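Alpha-2,3-sialyltransferase (Campylobacter jejuni, PDB 2P2V) probably transfers sialic acid from CMP-sialic acid to acceptor sugars in an alpha-2,3 linkage, this chain being the N-terminal part that binds the nucleotide-sugar donor. Local coordinates at residues A25-N33 / G176-A184; N35-Y43 / L240-L250. All coordinates share one frame; numbering follows the deposited sequence.

Interaction 1: A25-N33 / G176-A184; sequences AGNGPSLKN and GDVIYPFEA. With CSF (cytidine-5'-monophosphate-3-fluoro-N-acetyl-neuraminic acid), chain O.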
loop_
_atom_site.group_PDB
_atom_site.type_symbol
_atom_site.label_atom_id
_atom_site.label_comp_id
_atom_site.label_asym_id
_atom_site.label_seq_id
_atom_site.Cartn_x
_atom_site.Cartn_y
_atom_site.Cartn_z
ATOM N N ALA A 25 -22.451 6.011 27.476
ATOM C CA ALA A 25 -22.893 5.049 28.466
ATOM C C ALA A 25 -22.105 3.764 28.471
ATOM O O ALA A 25 -21.958 3.095 27.425
ATOM C CB ALA A 25 -24.349 4.780 28.310
ATOM N N GLY A 26 -21.573 3.432 29.642
ATOM C CA GLY A 26 -21.062 2.086 29.909
ATOM C C GLY A 26 -22.256 1.202 30.214
ATOM O O GLY A 26 -23.423 1.619 30.124
ATOM N N ASN A 27 -21.970 -0.038 30.592
ATOM C CA ASN A 27 -23.040 -0.959 30.896
ATOM C C ASN A 27 -23.025 -1.396 32.366
ATOM O O ASN A 27 -23.519 -2.459 32.680
ATOM C CB ASN A 27 -22.979 -2.178 29.954
ATOM C CG ASN A 27 -23.110 -1.783 28.486
ATOM O OD1 ASN A 27 -24.000 -1.014 28.098
ATOM N ND2 ASN A 27 -22.200 -2.286 27.674
ATOM N N GLY A 28 -22.455 -0.558 33.232
ATOM C CA GLY A 28 -22.478 -0.772 34.674
ATOM C C GLY A 28 -23.861 -0.611 35.283
ATOM O O GLY A 28 -24.805 -0.140 34.615
ATOM N N PRO A 29 -23.996 -0.980 36.572
ATOM C CA PRO A 29 -25.307 -0.965 37.233
ATOM C C PRO A 29 -25.945 0.421 37.207
ATOM O O PRO A 29 -27.160 0.528 37.125
ATOM C CB PRO A 29 -24.989 -1.347 38.671
ATOM C CG PRO A 29 -23.693 -2.015 38.618
ATOM C CD PRO A 29 -22.923 -1.408 37.483
ATOM N N SER A 30 -25.131 1.468 37.216
ATOM C CA SER A 30 -25.647 2.818 37.286
ATOM C C SER A 30 -26.377 3.252 36.032
ATOM O O SER A 30 -26.973 4.336 35.979
ATOM C CB SER A 30 -24.517 3.795 37.582
ATOM O OG SER A 30 -23.654 3.916 36.469
ATOM N N LEU A 31 -26.348 2.426 34.993
ATOM C CA LEU A 31 -27.180 2.716 33.817
ATOM C C LEU A 31 -28.664 2.749 34.229
ATOM O O LEU A 31 -29.469 3.468 33.643
ATOM C CB LEU A 31 -26.945 1.653 32.736
ATOM C CG LEU A 31 -27.750 1.651 31.445
ATOM C CD1 LEU A 31 -27.301 2.832 30.520
ATOM C CD2 LEU A 31 -27.634 0.265 30.793
ATOM N N LYS A 32 -29.004 1.952 35.237
ATOM C CA LYS A 32 -30.364 1.871 35.779
ATOM C C LYS A 32 -30.719 3.076 36.680
ATOM O O LYS A 32 -31.903 3.312 36.986
ATOM C CB LYS A 32 -30.502 0.565 36.589
ATOM C CG LYS A 32 -30.617 -0.740 35.763
ATOM C CD LYS A 32 -31.132 -1.923 36.628
ATOM C CE LYS A 32 -31.310 -3.210 35.792
ATOM N NZ LYS A 32 -32.492 -4.077 36.186
ATOM N N ASN A 33 -29.707 3.841 37.090
ATOM C CA ASN A 33 -29.874 4.926 38.059
ATOM C C ASN A 33 -29.422 6.282 37.513
ATOM O O ASN A 33 -28.801 7.070 38.239
ATOM C CB ASN A 33 -29.096 4.619 39.351
ATOM C CG ASN A 33 -29.396 3.225 39.928
ATOM O OD1 ASN A 33 -30.556 2.792 40.007
ATOM N ND2 ASN A 33 -28.340 2.529 40.361
ATOM N N GLY A 176 -18.406 -2.810 43.834
ATOM C CA GLY A 176 -19.682 -3.235 44.446
ATOM C C GLY A 176 -20.030 -4.701 44.175
ATOM O O GLY A 176 -19.219 -5.456 43.625
ATOM N N ASP A 177 -21.246 -5.104 44.546
ATOM C CA ASP A 177 -21.691 -6.488 44.338
ATOM C C ASP A 177 -22.516 -6.702 43.069
ATOM O O ASP A 177 -22.501 -7.798 42.484
ATOM C CB ASP A 177 -22.442 -6.986 45.564
ATOM C CG ASP A 177 -21.626 -6.824 46.828
ATOM O OD1 ASP A 177 -20.578 -7.512 46.947
ATOM O OD2 ASP A 177 -22.023 -5.990 47.680
ATOM N N VAL A 178 -23.254 -5.673 42.660
ATOM C CA VAL A 178 -23.810 -5.636 41.311
ATOM C C VAL A 178 -22.703 -5.085 40.388
ATOM O O VAL A 178 -22.149 -3.987 40.605
ATOM C CB VAL A 178 -25.129 -4.805 41.208
ATOM C CG1 VAL A 178 -25.734 -4.937 39.823
ATOM C CG2 VAL A 178 -26.150 -5.269 42.252
ATOM N N ILE A 179 -22.371 -5.877 39.376
ATOM C CA ILE A 179 -21.329 -5.514 38.432
ATOM C C ILE A 179 -21.935 -5.235 37.031
ATOM O O ILE A 179 -21.342 -4.524 36.216
ATOM C CB ILE A 179 -20.184 -6.574 38.461
ATOM C CG1 ILE A 179 -18.993 -6.151 37.586
ATOM C CG2 ILE A 179 -20.724 -8.003 38.167
ATOM C CD1 ILE A 179 -17.665 -6.776 38.000
ATOM N N TYR A 180 -23.133 -5.767 36.785
ATOM C CA TYR A 180 -23.896 -5.479 35.557
ATOM C C TYR A 180 -25.384 -5.357 35.905
ATOM O O TYR A 180 -25.865 -6.097 36.761
ATOM C CB TYR A 180 -23.675 -6.577 34.502
ATOM C CG TYR A 180 -22.273 -6.601 33.914
ATOM C CD1 TYR A 180 -21.332 -7.566 34.313
ATOM C CD2 TYR A 180 -21.877 -5.643 32.967
ATOM C CE1 TYR A 180 -20.024 -7.579 33.768
ATOM C CE2 TYR A 180 -20.586 -5.642 32.427
ATOM C CZ TYR A 180 -19.665 -6.609 32.828
ATOM O OH TYR A 180 -18.402 -6.594 32.273
ATOM N N PRO A 181 -26.117 -4.419 35.257
ATOM C CA PRO A 181 -27.563 -4.299 35.482
ATOM C C PRO A 181 -28.360 -5.427 34.786
ATOM O O PRO A 181 -29.557 -5.279 34.518
ATOM C CB PRO A 181 -27.897 -2.928 34.867
ATOM C CG PRO A 181 -26.891 -2.698 33.848
ATOM C CD PRO A 181 -25.636 -3.416 34.290
ATOM N N PHE A 182 -27.678 -6.533 34.494
ATOM C CA PHE A 182 -28.241 -7.663 33.756
ATOM C C PHE A 182 -27.329 -8.876 33.901
ATOM O O PHE A 182 -26.244 -8.791 34.481
ATOM C CB PHE A 182 -28.462 -7.326 32.259
ATOM C CG PHE A 182 -27.351 -6.493 31.614
ATOM C CD1 PHE A 182 -27.605 -5.177 31.198
ATOM C CD2 PHE A 182 -26.065 -7.020 31.407
ATOM C CE1 PHE A 182 -26.601 -4.404 30.584
ATOM C CE2 PHE A 182 -25.062 -6.254 30.796
ATOM C CZ PHE A 182 -25.338 -4.948 30.382
ATOM N N GLU A 183 -27.770 -10.006 33.373
ATOM C CA GLU A 183 -26.935 -11.187 33.360
ATOM C C GLU A 183 -25.933 -11.067 32.223
ATOM O O GLU A 183 -26.317 -11.077 31.054
ATOM C CB GLU A 183 -27.769 -12.464 33.180
ATOM C CG GLU A 183 -26.905 -13.723 33.083
ATOM C CD GLU A 183 -25.867 -13.794 34.207
ATOM O OE1 GLU A 183 -26.270 -13.732 35.402
ATOM O OE2 GLU A 183 -24.659 -13.899 33.897
ATOM N N ALA A 184 -24.652 -10.975 32.574
ATOM C CA ALA A 184 -23.577 -10.863 31.577
ATOM C C ALA A 184 -23.125 -12.221 31.023
ATOM O O ALA A 184 -22.706 -12.307 29.860
ATOM C CB ALA A 184 -22.393 -10.091 32.143
HETATM C C5A CSF O . -14.475 -6.951 29.024
HETATM C C4A CSF O . -14.283 -5.855 30.066
HETATM C C2A CSF O . -15.139 -4.102 28.403
HETATM O O6A CSF O . -15.400 -5.222 27.530
HETATM C C6A CSF O . -15.637 -6.534 28.104
HETATM C C3A CSF O . -14.053 -4.486 29.408
HETATM O O4A CSF O . -13.127 -6.150 30.837
HETATM N N5A CSF O . -14.836 -8.178 29.768
HETATM C C7A CSF O . -15.826 -7.501 26.942
HETATM C C8A CSF O . -16.958 -7.040 26.032
HETATM C C9A CSF O . -17.102 -7.944 24.790
HETATM O O9A CSF O . -18.249 -7.574 23.989
HETATM O O8A CSF O . -18.187 -6.964 26.822
HETATM O O7A CSF O . -14.574 -7.628 26.242
HETATM C C1A CSF O . -14.552 -2.951 27.599
HETATM O OBA CSF O . -14.036 -2.006 28.260
HETATM O OAA CSF O . -14.616 -2.996 26.340
HETATM O O1A CSF O . -16.289 -3.528 29.068
HETATM O O2A CSF O . -17.663 -4.849 30.646
HETATM N N1 CSF O . -18.427 -0.519 33.024
HETATM C C2 CSF O . -17.991 -0.077 34.310
HETATM N N3 CSF O . -18.309 -0.788 35.433
HETATM C C4 CSF O . -19.061 -1.907 35.328
HETATM C C5 CSF O . -19.501 -2.355 34.076
HETATM C C6 CSF O . -19.173 -1.638 32.928
HETATM C "C3'" CSF O . -16.678 -0.589 30.126
HETATM C "C2'" CSF O . -16.626 0.227 31.403
HETATM C "C1'" CSF O . -18.097 0.272 31.819
HETATM O "O4'" CSF O . -18.915 -0.130 30.698
HETATM C "C4'" CSF O . -18.086 -0.414 29.571
HETATM P PA CSF O . -17.781 -4.125 29.327
HETATM O "O5'" CSF O . -18.661 -2.790 29.624
HETATM C "C5'" CSF O . -18.600 -1.628 28.799
HETATM O "O3'" CSF O . -15.752 -0.085 29.170
HETATM O "O2'" CSF O . -16.133 1.565 31.122
HETATM N N4 CSF O . -19.398 -2.627 36.441
HETATM O O2 CSF O . -17.276 0.959 34.393
HETATM O O3A CSF O . -18.404 -4.753 28.114
HETATM C C10 CSF O . -14.420 -9.353 29.263
HETATM O O10 CSF O . -13.775 -9.456 28.208
HETATM C C11 CSF O . -14.812 -10.572 30.067
HETATM F F3A CSF O . -12.858 -4.489 28.725
#
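In the donor pocket of this sialyltransferase, the glycine-rich turn that follows strand 21-25 of the Rossmann-like parallel sheet packs against the 176-184 loop, Pro29 against Val178 and Pro181 against Gly28 and Lys32. Pro29 CG lies 3.8 Å from Val178 CG1, and Pro181 CG sits 3.4 Å from Gly28 O; both proline rings are rigid and apolar, suiting a join made without hydrogen bonds between the segments. Lys32 lays its methylenes obliquely across Pro181, CG 3.6 Å from Pro181 CB. The Phe182 ring turns its edge to Asn27, Phe182 CZ 3.7 Å from Asn27 CB, while Pro181 CD lies over the rim of one face. With Asn27 CG anti to the carbonyl carbon (chi1 -60°), the amide is carried off to a hydrogen bond from ND2 to Cys48 O while CB stays against Phe182.

Both segments grip the CMP-3-fluoro-N-acetylneuraminic acid. Asn27 N donates to the ribose O4' at 3.1 Å. Gly26 leaves room for that ribose oxygen, whereas at Gly28, whose CA is 3.4 Å from C5 of the base, a side chain would crowd the Pro29 ring. Ile179 O takes the cytosine amine N4 at 2.7 Å, a nearly straight bond at 161°. Tyr180 OH donates to the phosphate O2A, in the ring plane at its edge, across a very short 2.5 Å. A carbonyl accepting from N4 fits cytosine rather than uracil, and the tyrosine hydroxyl would help offset the phosphate charge.

Interaction 2: N35-Y43 / L240-L250; sequences NYKRLPREY and LSININNNFTL. With EDO (1,2-ethanediol), chain I; EDO (1,2-ethanediol), chain E.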
loop_
_atom_site.group_PDB
_atom_site.type_symbol
_atom_site.label_atom_id
_atom_site.label_comp_id
_atom_site.label_asym_id
_atom_site.label_seq_id
_atom_site.Cartn_x
_atom_site.Cartn_y
_atom_site.Cartn_z
ATOM N N ASN A 35 -29.936 10.094 36.524
ATOM C CA ASN A 35 -30.813 11.172 36.964
ATOM C C ASN A 35 -31.214 11.945 35.738
ATOM O O ASN A 35 -30.474 12.803 35.272
ATOM C CB ASN A 35 -30.092 12.093 37.958
ATOM C CG ASN A 35 -31.032 13.136 38.563
ATOM O OD1 ASN A 35 -31.966 13.593 37.905
ATOM N ND2 ASN A 35 -30.766 13.531 39.799
ATOM N N TYR A 36 -32.385 11.640 35.179
ATOM C CA TYR A 36 -32.726 12.205 33.877
ATOM C C TYR A 36 -32.902 13.696 33.916
ATOM O O TYR A 36 -32.864 14.366 32.885
ATOM C CB TYR A 36 -33.954 11.535 33.304
ATOM C CG TYR A 36 -33.697 10.065 32.975
ATOM C CD1 TYR A 36 -33.056 9.695 31.778
ATOM C CD2 TYR A 36 -34.087 9.073 33.843
ATOM C CE1 TYR A 36 -32.813 8.304 31.474
ATOM C CE2 TYR A 36 -33.841 7.688 33.554
ATOM C CZ TYR A 36 -33.201 7.333 32.363
ATOM O OH TYR A 36 -32.960 5.987 32.066
ATOM N N LYS A 37 -33.074 14.240 35.118
ATOM C CA LYS A 37 -33.209 15.706 35.239
ATOM C C LYS A 37 -31.934 16.496 34.839
ATOM O O LYS A 37 -32.007 17.677 34.462
ATOM C CB LYS A 37 -33.675 16.053 36.667
ATOM C CG LYS A 37 -34.872 15.189 37.122
ATOM C CD LYS A 37 -35.345 15.558 38.550
ATOM C CE LYS A 37 -34.588 14.756 39.627
ATOM N NZ LYS A 37 -34.578 13.282 39.324
ATOM N N ARG A 38 -30.783 15.811 34.922
ATOM C CA ARG A 38 -29.449 16.328 34.623
ATOM C C ARG A 38 -29.006 16.228 33.141
ATOM O O ARG A 38 -27.975 16.798 32.768
ATOM C CB ARG A 38 -28.423 15.540 35.450
ATOM C CG ARG A 38 -28.684 15.489 36.976
ATOM C CD ARG A 38 -27.485 14.933 37.728
ATOM N NE ARG A 38 -27.780 14.637 39.138
ATOM C CZ ARG A 38 -27.863 15.582 40.082
ATOM N NH1 ARG A 38 -28.143 15.250 41.342
ATOM N NH2 ARG A 38 -27.666 16.860 39.755
ATOM N N LEU A 39 -29.748 15.502 32.300
ATOM C CA LEU A 39 -29.427 15.458 30.859
ATOM C C LEU A 39 -29.593 16.847 30.260
ATOM O O LEU A 39 -30.520 17.579 30.670
ATOM C CB LEU A 39 -30.317 14.453 30.121
ATOM C CG LEU A 39 -30.056 12.956 30.382
ATOM C CD1 LEU A 39 -31.162 12.062 29.789
ATOM C CD2 LEU A 39 -28.718 12.571 29.794
ATOM N N PRO A 40 -28.723 17.233 29.303
ATOM C CA PRO A 40 -28.963 18.481 28.597
ATOM C C PRO A 40 -30.157 18.355 27.667
ATOM O O PRO A 40 -30.623 17.244 27.419
ATOM C CB PRO A 40 -27.685 18.661 27.780
ATOM C CG PRO A 40 -27.269 17.250 27.495
ATOM C CD PRO A 40 -27.502 16.562 28.803
ATOM N N ARG A 41 -30.622 19.483 27.138
ATOM C CA ARG A 41 -31.743 19.507 26.185
ATOM C C ARG A 41 -31.476 18.719 24.905
ATOM O O ARG A 41 -32.371 18.066 24.370
ATOM C CB ARG A 41 -32.038 20.957 25.762
ATOM C CG ARG A 41 -33.132 21.655 26.584
ATOM C CD ARG A 41 -34.581 21.397 26.024
ATOM N NE ARG A 41 -34.666 21.133 24.566
ATOM C CZ ARG A 41 -34.289 21.960 23.571
ATOM N NH1 ARG A 41 -33.744 23.152 23.812
ATOM N NH2 ARG A 41 -34.431 21.577 22.304
ATOM N N GLU A 42 -30.254 18.841 24.397
ATOM C CA GLU A 42 -29.898 18.210 23.138
ATOM C C GLU A 42 -28.654 17.391 23.330
ATOM O O GLU A 42 -27.766 17.763 24.089
ATOM C CB GLU A 42 -29.667 19.254 22.062
ATOM C CG GLU A 42 -30.917 20.047 21.780
ATOM C CD GLU A 42 -31.022 20.410 20.344
ATOM O OE1 GLU A 42 -30.450 21.462 19.955
ATOM O OE2 GLU A 42 -31.660 19.626 19.599
ATOM N N TYR A 43 -28.603 16.248 22.649
ATOM C CA TYR A 43 -27.460 15.370 22.787
ATOM C C TYR A 43 -27.572 14.196 21.789
ATOM O O TYR A 43 -28.662 13.857 21.332
ATOM C CB TYR A 43 -27.349 14.792 24.217
ATOM C CG TYR A 43 -28.607 14.096 24.697
ATOM C CD1 TYR A 43 -28.877 12.750 24.340
ATOM C CD2 TYR A 43 -29.540 14.768 25.523
ATOM C CE1 TYR A 43 -30.021 12.119 24.781
ATOM C CE2 TYR A 43 -30.689 14.157 25.954
ATOM C CZ TYR A 43 -30.925 12.831 25.593
ATOM O OH TYR A 43 -32.055 12.211 26.009
ATOM N N LEU A 240 -21.291 15.782 39.097
ATOM C CA LEU A 240 -22.636 15.615 38.560
ATOM C C LEU A 240 -23.042 16.840 37.774
ATOM O O LEU A 240 -22.804 18.003 38.172
ATOM C CB LEU A 240 -23.681 15.320 39.646
ATOM C CG LEU A 240 -23.579 14.054 40.485
ATOM C CD1 LEU A 240 -24.595 14.160 41.630
ATOM C CD2 LEU A 240 -23.807 12.773 39.646
ATOM N N SER A 241 -23.652 16.582 36.633
ATOM C CA SER A 241 -24.285 17.587 35.814
ATOM C C SER A 241 -25.407 18.268 36.644
ATOM O O SER A 241 -26.081 17.611 37.467
ATOM C CB SER A 241 -24.912 16.875 34.612
ATOM O OG SER A 241 -25.091 17.798 33.572
ATOM N N ILE A 242 -25.632 19.543 36.392
ATOM C CA ILE A 242 -26.692 20.280 37.123
ATOM C C ILE A 242 -28.112 19.773 36.834
ATOM O O ILE A 242 -28.451 19.477 35.679
ATOM C CB ILE A 242 -26.596 21.790 36.881
ATOM C CG1 ILE A 242 -25.404 22.365 37.673
ATOM C CG2 ILE A 242 -27.911 22.515 37.316
ATOM C CD1 ILE A 242 -25.029 23.828 37.276
ATOM N N ASN A 243 -28.923 19.650 37.893
ATOM C CA ASN A 243 -30.328 19.304 37.756
ATOM C C ASN A 243 -31.045 20.459 37.069
ATOM O O ASN A 243 -31.317 21.490 37.708
ATOM C CB ASN A 243 -30.916 18.984 39.127
ATOM C CG ASN A 243 -32.425 18.777 39.104
ATOM O OD1 ASN A 243 -33.080 18.976 38.089
ATOM N ND2 ASN A 243 -32.976 18.384 40.249
ATOM N N ILE A 244 -31.292 20.319 35.765
ATOM C CA ILE A 244 -31.986 21.352 34.982
ATOM C C ILE A 244 -33.484 21.023 34.789
ATOM O O ILE A 244 -34.159 21.600 33.947
ATOM C CB ILE A 244 -31.240 21.733 33.646
ATOM C CG1 ILE A 244 -31.305 20.604 32.571
ATOM C CG2 ILE A 244 -29.771 22.113 33.946
ATOM C CD1 ILE A 244 -31.235 21.115 31.094
ATOM N N ASN A 245 -33.973 20.080 35.596
ATOM C CA ASN A 245 -35.369 19.635 35.565
ATOM C C ASN A 245 -35.797 19.052 34.225
ATOM O O ASN A 245 -36.919 19.262 33.774
ATOM C CB ASN A 245 -36.337 20.787 35.980
ATOM C CG ASN A 245 -37.682 20.278 36.521
ATOM O OD1 ASN A 245 -37.774 19.178 37.124
ATOM N ND2 ASN A 245 -38.745 21.086 36.309
ATOM N N ASN A 246 -34.902 18.316 33.568
ATOM C CA ASN A 246 -35.273 17.721 32.294
ATOM C C ASN A 246 -36.153 16.511 32.608
ATOM O O ASN A 246 -36.090 15.966 33.714
ATOM C CB ASN A 246 -34.025 17.334 31.485
ATOM C CG ASN A 246 -34.302 17.225 29.989
ATOM O OD1 ASN A 246 -35.440 17.054 29.574
ATOM N ND2 ASN A 246 -33.255 17.338 29.171
ATOM N N ASN A 247 -37.016 16.120 31.681
ATOM C CA ASN A 247 -37.820 14.904 31.895
ATOM C C ASN A 247 -37.464 13.857 30.862
ATOM O O ASN A 247 -36.862 14.170 29.835
ATOM C CB ASN A 247 -39.333 15.191 31.869
ATOM C CG ASN A 247 -39.735 16.070 30.713
ATOM O OD1 ASN A 247 -39.379 15.800 29.576
ATOM N ND2 ASN A 247 -40.496 17.141 30.998
ATOM N N PHE A 248 -37.838 12.616 31.150
ATOM C CA PHE A 248 -37.520 11.526 30.272
ATOM C C PHE A 248 -38.629 10.521 30.299
ATOM O O PHE A 248 -39.155 10.212 31.372
ATOM C CB PHE A 248 -36.233 10.875 30.757
ATOM C CG PHE A 248 -35.671 9.864 29.814
ATOM C CD1 PHE A 248 -34.983 10.260 28.685
ATOM C CD2 PHE A 248 -35.820 8.518 30.076
ATOM C CE1 PHE A 248 -34.460 9.303 27.806
ATOM C CE2 PHE A 248 -35.285 7.561 29.218
ATOM C CZ PHE A 248 -34.610 7.977 28.087
ATOM N N THR A 249 -38.984 9.993 29.131
ATOM C CA THR A 249 -39.920 8.874 29.094
ATOM C C THR A 249 -39.143 7.573 29.006
ATOM O O THR A 249 -38.553 7.247 27.972
ATOM C CB THR A 249 -40.954 8.969 27.922
ATOM O OG1 THR A 249 -41.665 10.209 28.000
ATOM C CG2 THR A 249 -41.968 7.807 27.974
ATOM N N LEU A 250 -39.166 6.828 30.089
ATOM C CA LEU A 250 -38.483 5.569 30.138
ATOM C C LEU A 250 -39.399 4.470 29.612
ATOM O O LEU A 250 -40.400 4.121 30.247
ATOM C CB LEU A 250 -38.028 5.270 31.562
ATOM C CG LEU A 250 -37.314 3.944 31.759
ATOM C CD1 LEU A 250 -36.048 3.880 30.867
ATOM C CD2 LEU A 250 -36.960 3.730 33.212
HETATM C C1 EDO I . -35.022 22.891 37.226
HETATM O O1 EDO I . -34.175 23.987 36.868
HETATM C C2 EDO I . -34.540 22.274 38.519
HETATM O O2 EDO I . -34.974 20.920 38.588
HETATM C C1 EDO E . -31.516 15.383 22.128
HETATM O O1 EDO E . -31.136 15.695 20.788
HETATM C C2 EDO E . -32.460 14.213 22.170
HETATM O O2 EDO E . -33.523 14.614 23.049
HETATM O O HOH W 1 -34.005 13.832 30.302
HETATM O O HOH W 2 -33.671 16.355 26.564
#
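Tyr36 and Phe248 form the tightly packed end of this contact, an offset stack with ring centroids 4.1 Å apart and planes only 5° from parallel. Tyr36 CE1 lies 3.3 Å from Phe248 CD2, over the rim of that ring, and the phenylalanine reaches it with CG anti to its backbone N (chi1 -171°). The flat tyrosine suits this place because it can stack while its OH binds Tyr58 O. Arg38 is also firmly held: its extended chain sends NH2 to Ser241 O (2.9 Å), NH1 forms a salt bridge with Asp230, and Leu240 CD1 covers one guanidinium face. Ser241 OG donates in return to Arg38 O.

Midway, the short 3-10 turn 36-38 is wrapped by the irregular 240-250 chain. Lys37 O accepts two backbone bonds, from Asn246 N (3.1 Å, nearly straight at 170°) and from Ile244 N, which comes from above the carbonyl plane. An Asx turn, Asn243 OD1 taking Asn245 N, bends the chain there. Asn246 ND2 reaches Leu39 O at 3.1 Å with that oxygen in its amide plane, and also binds a water held by Arg41 O.

Toward solvent the fit is looser. Exposed Asn243 accepts from an ethanediol, probably from the crystallisation liquor, and Ile244 CD1 touches Leu39 O at 3.6 Å.

How the interactions relate
Interactions 1 and 2 draw on the same connection between strands 21-25 and 44-48: its first half, 25-33, serves interaction 1, and its second half, 35-43, serves interaction 2. Their centres lie about 20 Å apart, and apart from adjoining in the sequence the two contacts do not touch. Their partners come from later in the chain: loop 176-184 follows strand 165-169, and loop 240-250 follows strand 224-227, so the pairings cross along the chain. Interaction 1 lines the donor pocket, whereas interaction 2 fastens the far part of the connection to the 240-250 loop at the surface; the centre of interaction 1 is about 14 Å from the centre of the chain, that of interaction 2 about 21 Å.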